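Local coordinates for lipoprotein YgdI/YgdR-like SH3-like domain-containing protein (Shewanella oneidensis, PDB 2RB6), which is of unknown function but belongs to the YgdI/YgdR-like family of bacterial lipoproteins and has a small SH3-like all-beta domain, at residues Y5-K10 and Y30-E35. Numbering follows the deposited sequence.
Sequences YIMSTK and YLYYDE
The rings of Tyr30 and Tyr32 both lean on the selenomethionine Met7, in different directions from its selenium, and both meet it obliquely. Against Tyr32 the selenium does the touching. It lies 4.5 Å from the ring centroid and 32° off the ring normal, which makes a Met-aromatic contact. The nearest ring atom is CD2 of Tyr32, 4.0 Å from SE of Met7. Against Tyr30 the terminal methyl takes over. CE of Met7 sits 3.7 Å from CG of Tyr30 and equally close to its CB, at the root of the ring and far from the hydroxyl.

The shape of Met7 explains this division. Its chain runs extended through chi2 and then bends at chi3 (76°), which turns the methyl aside toward Tyr30 while the selenium stays by Tyr32. With CG between the backbone N and the carbonyl carbon (chi1 76°), the Tyr32 ring is set so that its CD2 side comes to the selenium.

No hydrogen bond joins segments 5-10 and 30-35, and their backbones do not pair. Strand 4-9 is the middle strand of one antiparallel sheet, and strand 29-33 is the middle strand of the other. Their side chains meet close to the centre of the chain, in the core of the SH3-like domain. Ile42 touches both Met7 and Tyr30, and Val47 also packs on Met7. Tyr32 reaches Ile15 and Val40.

Met7 and Tyr32 are buried, while Tyr30 remains partly exposed. The link between the two central strands is therefore apolar: dispersion between the selenium, which stands where the natural protein has sulfur, and one aromatic ring, and methyl packing at the base of another.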
loop_
_atom_site.group_PDB
_atom_site.type_symbol
_atom_site.label_atom_id
_atom_site.label_comp_id
_atom_site.label_asym_id
_atom_site.label_seq_id
_atom_site.Cartn_x
_atom_site.Cartn_y
_atom_site.Cartn_z
ATOM N N TYR A 5 -1.910 4.317 -5.186
ATOM C CA TYR A 5 -1.401 3.005 -4.851
ATOM C C TYR A 5 -2.456 2.034 -4.385
ATOM O O TYR A 5 -3.425 2.405 -3.734
ATOM C CB TYR A 5 -0.286 3.103 -3.811
ATOM C CG TYR A 5 0.995 3.639 -4.378
ATOM C CD1 TYR A 5 1.239 5.016 -4.428
ATOM C CD2 TYR A 5 1.967 2.776 -4.871
ATOM C CE1 TYR A 5 2.423 5.514 -4.957
ATOM C CE2 TYR A 5 3.156 3.264 -5.401
ATOM C CZ TYR A 5 3.380 4.628 -5.438
ATOM O OH TYR A 5 4.578 5.098 -5.925
ATOM N N ILE A 6 -2.240 0.778 -4.743
ATOM C CA ILE A 6 -3.137 -0.301 -4.400
ATOM C C ILE A 6 -2.299 -1.532 -4.086
ATOM O O ILE A 6 -1.361 -1.863 -4.820
ATOM C CB ILE A 6 -4.084 -0.622 -5.576
ATOM C CG1 ILE A 6 -5.091 0.510 -5.763
ATOM C CG2 ILE A 6 -4.782 -1.939 -5.337
ATOM C CD1 ILE A 6 -6.008 0.310 -6.953
HETATM N N MSE A 7 -2.639 -2.188 -2.981
HETATM C CA MSE A 7 -1.952 -3.393 -2.550
HETATM C C MSE A 7 -2.941 -4.549 -2.581
HETATM O O MSE A 7 -4.088 -4.426 -2.128
HETATM C CB MSE A 7 -1.437 -3.230 -1.128
HETATM C CG MSE A 7 -0.659 -1.956 -0.899
HETATM SE SE MSE A 7 -0.098 -1.768 0.955
HETATM C CE MSE A 7 1.350 -3.065 0.885
ATOM N N SER A 8 -2.490 -5.673 -3.121
ATOM C CA SER A 8 -3.318 -6.865 -3.197
ATOM C C SER A 8 -2.844 -7.869 -2.161
ATOM O O SER A 8 -1.655 -8.173 -2.072
ATOM C CB SER A 8 -3.261 -7.468 -4.604
ATOM O OG SER A 8 -4.048 -6.707 -5.508
ATOM N N THR A 9 -3.792 -8.364 -1.373
ATOM C CA THR A 9 -3.519 -9.328 -0.309
ATOM C C THR A 9 -3.734 -10.756 -0.784
ATOM O O THR A 9 -4.653 -11.039 -1.552
ATOM C CB THR A 9 -4.435 -9.076 0.904
ATOM O OG1 THR A 9 -4.197 -7.759 1.413
ATOM C CG2 THR A 9 -4.173 -10.097 2.004
ATOM N N LYS A 10 -2.881 -11.651 -0.308
ATOM C CA LYS A 10 -2.953 -13.062 -0.671
ATOM C C LYS A 10 -4.350 -13.655 -0.485
ATOM O O LYS A 10 -4.768 -14.529 -1.251
ATOM C CB LYS A 10 -1.955 -13.861 0.164
ATOM C CG LYS A 10 -1.522 -15.158 -0.485
ATOM C CD LYS A 10 -0.435 -15.850 0.327
ATOM C CE LYS A 10 0.198 -16.979 -0.473
ATOM N NZ LYS A 10 -0.808 -17.961 -0.972
ATOM N N TYR A 30 4.564 -3.491 6.032
ATOM C CA TYR A 30 4.423 -2.410 5.055
ATOM C C TYR A 30 3.580 -1.309 5.691
ATOM O O TYR A 30 2.452 -1.550 6.121
ATOM C CB TYR A 30 3.722 -2.896 3.778
ATOM C CG TYR A 30 4.648 -3.253 2.630
ATOM C CD1 TYR A 30 5.344 -2.263 1.930
ATOM C CD2 TYR A 30 4.834 -4.583 2.248
ATOM C CE1 TYR A 30 6.198 -2.589 0.879
ATOM C CE2 TYR A 30 5.686 -4.921 1.202
ATOM C CZ TYR A 30 6.365 -3.922 0.523
ATOM O OH TYR A 30 7.210 -4.263 -0.508
ATOM N N LEU A 31 4.139 -0.108 5.766
ATOM C CA LEU A 31 3.421 1.031 6.326
ATOM C C LEU A 31 2.826 1.818 5.167
ATOM O O LEU A 31 3.465 1.998 4.122
ATOM C CB LEU A 31 4.359 1.935 7.133
ATOM C CG LEU A 31 4.662 1.644 8.613
ATOM C CD1 LEU A 31 3.499 2.102 9.490
ATOM C CD2 LEU A 31 4.944 0.158 8.814
ATOM N N TYR A 32 1.599 2.287 5.361
ATOM C CA TYR A 32 0.911 3.037 4.337
ATOM C C TYR A 32 -0.148 3.911 5.014
ATOM O O TYR A 32 -0.429 3.729 6.195
ATOM C CB TYR A 32 0.288 2.052 3.339
ATOM C CG TYR A 32 -0.977 1.350 3.801
ATOM C CD1 TYR A 32 -2.222 1.928 3.590
ATOM C CD2 TYR A 32 -0.932 0.085 4.403
ATOM C CE1 TYR A 32 -3.397 1.274 3.951
ATOM C CE2 TYR A 32 -2.107 -0.592 4.772
ATOM C CZ TYR A 32 -3.337 0.019 4.536
ATOM O OH TYR A 32 -4.516 -0.613 4.854
ATOM N N TYR A 33 -0.710 4.869 4.279
ATOM C CA TYR A 33 -1.736 5.752 4.841
ATOM C C TYR A 33 -3.117 5.445 4.297
ATOM O O TYR A 33 -3.297 5.270 3.098
ATOM C CB TYR A 33 -1.401 7.225 4.575
ATOM C CG TYR A 33 -0.197 7.704 5.331
ATOM C CD1 TYR A 33 1.090 7.351 4.920
ATOM C CD2 TYR A 33 -0.338 8.467 6.488
ATOM C CE1 TYR A 33 2.210 7.741 5.644
ATOM C CE2 TYR A 33 0.773 8.862 7.220
ATOM C CZ TYR A 33 2.048 8.493 6.792
ATOM O OH TYR A 33 3.161 8.865 7.521
ATOM N N ASP A 34 -4.091 5.391 5.198
ATOM C CA ASP A 34 -5.462 5.095 4.818
ATOM C C ASP A 34 -6.250 6.355 4.454
ATOM O O ASP A 34 -5.863 7.479 4.792
ATOM C CB ASP A 34 -6.173 4.360 5.957
ATOM C CG ASP A 34 -6.626 5.296 7.067
ATOM O OD1 ASP A 34 -5.801 6.101 7.549
ATOM O OD2 ASP A 34 -7.809 5.220 7.465
ATOM N N GLU A 35 -7.360 6.144 3.759
ATOM C CA GLU A 35 -8.244 7.220 3.329
ATOM C C GLU A 35 -8.753 7.959 4.562
ATOM O O GLU A 35 -9.282 7.334 5.479
ATOM C CB GLU A 35 -9.434 6.632 2.561
ATOM C CG GLU A 35 -9.146 5.316 1.816
ATOM C CD GLU A 35 -8.937 4.115 2.748
ATOM O OE1 GLU A 35 -9.830 3.840 3.585
ATOM O OE2 GLU A 35 -7.886 3.439 2.636
#